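Local structure of protein LEC-6 (Caenorhabditis elegans, 3VV1) at residues A[73-78]-A[112-117]; A[121-124]-A[130-133]. The protein is a galectin that binds galactose-containing glycans, with a preference for fucose-containing saccharides. One frame throughout, in Å; residues are numbered along the deposited sequence.

Both contacts lie within the galectin beta-sandwich and follow one another along the chain, neither enclosing the other. From the N terminus, strand 71-78 belongs to the sheet that holds the sugar. The chain then passes through strands 83-90, 93-94 and 98-100, and interaction 1 closes this long loop when strand 110-117, in the other sheet, packs its side chains against 73-78. A tight turn leads to strand 120-125, and interaction 2 closes a short hairpin with 128-134, the outermost strand on that side of the sheet within this chain. The two contacts meet through probable backbone hydrogen bonds from Phe124 N to Glu113 O and from Ser122 N to Val115 O, and where Leu73 packs on Phe133.

Interaction 1 (A[73-78]-A[112-117]); sequences LHFNAR and LEFVSN. With GAL (beta-D-galactopyranose), chain C; FUC (alpha-L-fucopyranose), chain B.
Phe75 and Phe114 make an edge-to-face (T-shaped) pair, their ring planes at 89° to each other, and outward from its backbone Phe75 meets first Phe114 and then Leu112. Its CB lies 3.9 Å from Phe114 CE2. Next, CG lies beneath the incoming edge, 3.8 Å from Phe114 CZ, which stands over one face of the Phe75 ring toward its rim. Further out the ring passes to another neighbour: CE2 is 3.8 Å from Leu112 CD2, and CZ is 4.1 Å from Leu112 CD1. This reach across the interior follows from a first torsion that carries CG away from the backbone N (chi1 171°). Leu73 extends the packing on the same strand, its CD2 lying obliquely to the Phe114 ring at 3.9 Å from CE2.

No hydrogen bond joins 73-78 to 112-117, and their axes stay 11.5 Å apart at closest approach, with directions 159° apart. That is the geometry of two facing sheets of the galectin beta-sandwich, filled here by buried apolar side chains. Strand alternation sends His74, Asn76 and Arg78 to the other side, where they form part of the glycan pocket. His74 NE2 is hydrogen-bonded to galactose O4 at 2.7 Å, while its ND1 is held by Asn64. Arg78 NE donates to Asn76 OD1 at 2.8 Å from above the carbonyl plane, and the bond helps fix the guanidinium. From there NH2 reaches galactose O4 and fucose O3, and NH1 also donates to fucose O3, so one planar group bridges both sugars. Glu81 makes a salt bridge to Arg78 NH1 and also hydrogen-bonds the fucose.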
# COMPACT_ATOMS: atom_id res chain seq x y z
N LEU A 73 12.02 -16.05 5.39
CA LEU A 73 12.09 -16.12 6.85
C LEU A 73 10.79 -16.58 7.43
O LEU A 73 9.72 -16.03 7.11
CB LEU A 73 12.45 -14.75 7.43
CG LEU A 73 12.34 -14.65 8.96
CD1 LEU A 73 13.30 -15.58 9.73
CD2 LEU A 73 12.61 -13.23 9.40
N HIS A 74 10.87 -17.65 8.25
CA HIS A 74 9.75 -18.13 9.03
C HIS A 74 10.16 -17.80 10.44
O HIS A 74 11.14 -18.36 10.95
CB HIS A 74 9.64 -19.66 8.80
CG HIS A 74 8.73 -20.40 9.77
ND1 HIS A 74 7.38 -20.40 9.63
CD2 HIS A 74 9.01 -21.24 10.84
CE1 HIS A 74 6.81 -21.22 10.55
NE2 HIS A 74 7.82 -21.72 11.32
N PHE A 75 9.43 -16.90 11.09
CA PHE A 75 9.72 -16.46 12.48
C PHE A 75 8.62 -17.09 13.34
O PHE A 75 7.43 -16.76 13.18
CB PHE A 75 9.65 -14.92 12.50
CG PHE A 75 9.71 -14.34 13.89
CD1 PHE A 75 10.95 -13.99 14.46
CD2 PHE A 75 8.53 -14.12 14.66
CE1 PHE A 75 11.04 -13.43 15.72
CE2 PHE A 75 8.65 -13.57 15.95
CZ PHE A 75 9.87 -13.21 16.47
N ASN A 76 8.97 -18.05 14.19
CA ASN A 76 7.92 -18.86 14.87
C ASN A 76 8.08 -18.73 16.39
O ASN A 76 9.06 -19.19 16.97
CB ASN A 76 8.15 -20.29 14.43
CG ASN A 76 7.01 -21.28 14.81
OD1 ASN A 76 7.24 -22.49 14.80
ND2 ASN A 76 5.77 -20.80 15.05
N ALA A 77 7.14 -18.06 17.01
CA ALA A 77 7.08 -18.00 18.46
C ALA A 77 6.41 -19.28 18.96
O ALA A 77 5.32 -19.60 18.54
CB ALA A 77 6.23 -16.77 18.87
N ARG A 78 7.05 -19.98 19.90
CA ARG A 78 6.55 -21.27 20.41
C ARG A 78 6.41 -21.19 21.94
O ARG A 78 7.40 -21.26 22.69
CB ARG A 78 7.54 -22.39 20.01
CG ARG A 78 7.74 -22.48 18.50
CD ARG A 78 8.63 -23.69 18.20
NE ARG A 78 8.73 -23.90 16.76
CZ ARG A 78 9.37 -24.93 16.21
NH1 ARG A 78 9.99 -25.83 17.00
NH2 ARG A 78 9.39 -25.07 14.89
N LEU A 112 6.54 -5.54 16.97
CA LEU A 112 7.57 -6.45 16.36
C LEU A 112 7.93 -5.92 15.02
O LEU A 112 7.05 -5.65 14.18
CB LEU A 112 6.97 -7.87 16.24
CG LEU A 112 7.79 -8.91 15.46
CD1 LEU A 112 9.06 -9.17 16.26
CD2 LEU A 112 6.96 -10.22 15.28
N GLU A 113 9.22 -5.67 14.84
CA GLU A 113 9.66 -5.10 13.54
C GLU A 113 10.71 -5.96 12.91
O GLU A 113 11.59 -6.48 13.59
CB GLU A 113 10.20 -3.70 13.76
CG GLU A 113 9.17 -2.80 14.37
CD GLU A 113 9.79 -1.47 14.72
OE1 GLU A 113 9.87 -0.57 13.80
OE2 GLU A 113 10.28 -1.31 15.91
N PHE A 114 10.65 -6.07 11.59
CA PHE A 114 11.67 -6.74 10.79
C PHE A 114 12.25 -5.65 9.85
O PHE A 114 11.50 -4.88 9.24
CB PHE A 114 11.02 -7.81 9.91
CG PHE A 114 10.31 -8.92 10.70
CD1 PHE A 114 9.02 -8.73 11.19
CD2 PHE A 114 11.00 -10.10 11.04
CE1 PHE A 114 8.38 -9.74 11.99
CE2 PHE A 114 10.36 -11.13 11.77
CZ PHE A 114 9.05 -10.94 12.24
N VAL A 115 13.56 -5.67 9.69
CA VAL A 115 14.23 -4.66 8.82
C VAL A 115 15.20 -5.44 7.96
O VAL A 115 16.06 -6.16 8.48
CB VAL A 115 15.01 -3.59 9.60
CG1 VAL A 115 15.54 -2.51 8.61
CG2 VAL A 115 14.10 -2.98 10.66
N SER A 116 15.09 -5.32 6.64
CA SER A 116 15.92 -6.13 5.73
C SER A 116 16.89 -5.31 4.95
O SER A 116 16.48 -4.43 4.20
CB SER A 116 15.01 -6.80 4.70
OG SER A 116 15.82 -7.58 3.86
N ASN A 117 18.16 -5.62 5.08
CA ASN A 117 19.19 -4.91 4.32
C ASN A 117 20.47 -5.70 4.28
O ASN A 117 20.87 -6.28 5.34
CB ASN A 117 19.50 -3.59 4.92
CG ASN A 117 19.89 -2.56 3.85
OD1 ASN A 117 20.35 -2.86 2.71
ND2 ASN A 117 19.61 -1.33 4.21
C1 GAL C . 8.88 -27.59 12.36
C2 GAL C . 7.42 -27.04 12.40
C3 GAL C . 7.19 -26.11 11.27
C4 GAL C . 8.29 -25.03 11.26
C5 GAL C . 9.66 -25.73 11.26
C6 GAL C . 10.81 -24.70 11.23
O2 GAL C . 6.53 -28.13 12.32
O3 GAL C . 5.92 -25.43 11.45
O4 GAL C . 8.15 -24.18 12.42
O5 GAL C . 9.81 -26.51 12.39
O6 GAL C . 12.07 -25.40 11.24
C1 FUC B . 9.22 -30.27 16.14
C2 FUC B . 10.15 -28.98 16.29
C3 FUC B . 11.08 -28.81 15.04
C4 FUC B . 10.38 -29.14 13.69
C5 FUC B . 10.06 -30.64 13.61
C6 FUC B . 9.35 -30.86 12.28
O1 FUC B . 9.36 -31.13 17.26
O2 FUC B . 10.88 -28.80 17.64
O3 FUC B . 11.41 -27.47 15.06
O4 FUC B . 9.10 -28.33 13.55
O5 FUC B . 9.16 -30.95 14.74

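Interaction 2 (A[121-124]-A[130-133]); sequences ISIF and FADF
Ile123 O accepts two backbone N-H groups, from consecutive residues of the opposing strand. The Phe130 N bond measures 2.8 Å and lies in the carbonyl plane, whereas the Ala131 N bond is longer at 3.2 Å and is tilted 24° from that plane. In return, Ile123 N donates to Ala131 O at 2.8 Å. Two residues thus stand opposite one, yet regular pairing resumes beyond them: Ile121 and Phe133 form a hydrogen-bonded antiparallel pair, with Ile121 N to Phe133 O at 2.8 Å.

Between these pairs, Ser122 and Asp132 are a non-hydrogen-bonded pair whose side chains share the face opposite to that of Ile121 and Ile123. Ser122 OG donates to Asp132 OD1 at 2.9 Å, coming from above the carboxylate plane. The same oxygen is hydrogen-bonded to His129 NE2, so two partners restrain the carboxylate.

On the other face, Ile123 CG2, the branch anti to the backbone N, is the one that approaches the edge of the Phe130 ring, 4.1 Å from CD2; the two side chains lie alongside each other and point the same way. Ile123 CD1 comes to 4.5 Å from Ala131 CB. This face turns into the sandwich interior, where Ile123 also packs on Phe75, Phe130 on Val84, and Phe133 on Leu73 and Asn86. Phe130 and Ala131 both face Ile123, and Phe130, the first of the two, has helix-like backbone angles (phi -108°, psi -52°): a classic beta bulge, in the hairpin of strands 120-125 and 128-134 at the edge, within this chain, of the sheet that faces the sugar-binding one.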
# COMPACT_ATOMS: atom_id res chain seq x y z
N ILE A 121 18.20 -9.82 8.06
CA ILE A 121 16.91 -9.31 8.52
C ILE A 121 17.07 -9.16 10.04
O ILE A 121 17.21 -10.15 10.76
CB ILE A 121 15.76 -10.27 8.12
CG1 ILE A 121 15.72 -10.38 6.56
CG2 ILE A 121 14.43 -9.74 8.74
CD1 ILE A 121 14.79 -11.46 6.05
N SER A 122 17.00 -7.92 10.50
CA SER A 122 17.19 -7.56 11.93
C SER A 122 15.75 -7.54 12.51
O SER A 122 14.80 -7.04 11.88
CB SER A 122 17.82 -6.16 12.08
OG SER A 122 19.16 -6.28 11.61
N ILE A 123 15.60 -8.04 13.73
CA ILE A 123 14.28 -8.21 14.35
C ILE A 123 14.30 -7.49 15.69
O ILE A 123 15.23 -7.71 16.47
CB ILE A 123 13.96 -9.71 14.55
CG1 ILE A 123 14.11 -10.48 13.22
CG2 ILE A 123 12.53 -9.87 15.11
CD1 ILE A 123 14.13 -11.98 13.48
N PHE A 124 13.28 -6.62 15.93
CA PHE A 124 13.17 -5.83 17.15
C PHE A 124 11.87 -6.10 17.84
O PHE A 124 10.86 -6.27 17.18
CB PHE A 124 13.26 -4.33 16.79
CG PHE A 124 14.54 -3.97 16.06
CD1 PHE A 124 14.67 -4.29 14.70
CD2 PHE A 124 15.63 -3.43 16.75
CE1 PHE A 124 15.87 -4.00 14.02
CE2 PHE A 124 16.86 -3.14 16.08
CZ PHE A 124 16.93 -3.44 14.72
N PHE A 130 16.33 -7.81 18.99
CA PHE A 130 16.07 -9.18 19.49
C PHE A 130 17.00 -10.19 18.81
O PHE A 130 17.65 -11.00 19.49
CB PHE A 130 14.59 -9.53 19.26
CG PHE A 130 14.30 -10.98 19.51
CD1 PHE A 130 14.40 -11.52 20.80
CD2 PHE A 130 13.97 -11.80 18.46
CE1 PHE A 130 14.16 -12.87 21.01
CE2 PHE A 130 13.80 -13.17 18.66
CZ PHE A 130 13.87 -13.69 19.96
N ALA A 131 17.03 -10.19 17.47
CA ALA A 131 17.89 -11.17 16.79
C ALA A 131 18.13 -10.71 15.37
O ALA A 131 17.31 -10.00 14.81
CB ALA A 131 17.19 -12.54 16.73
N ASP A 132 19.23 -11.16 14.80
CA ASP A 132 19.45 -11.09 13.37
C ASP A 132 19.20 -12.45 12.72
O ASP A 132 19.46 -13.53 13.35
CB ASP A 132 20.88 -10.71 13.09
CG ASP A 132 21.11 -9.20 13.14
OD1 ASP A 132 20.19 -8.39 13.34
OD2 ASP A 132 22.30 -8.82 12.94
N PHE A 133 18.71 -12.42 11.47
CA PHE A 133 18.60 -13.63 10.67
C PHE A 133 19.37 -13.34 9.38
O PHE A 133 19.05 -12.41 8.66
CB PHE A 133 17.12 -13.92 10.34
CG PHE A 133 16.93 -15.15 9.52
CD1 PHE A 133 17.12 -16.39 10.09
CD2 PHE A 133 16.61 -15.06 8.16
CE1 PHE A 133 16.93 -17.55 9.32
CE2 PHE A 133 16.41 -16.20 7.40
CZ PHE A 133 16.59 -17.45 7.98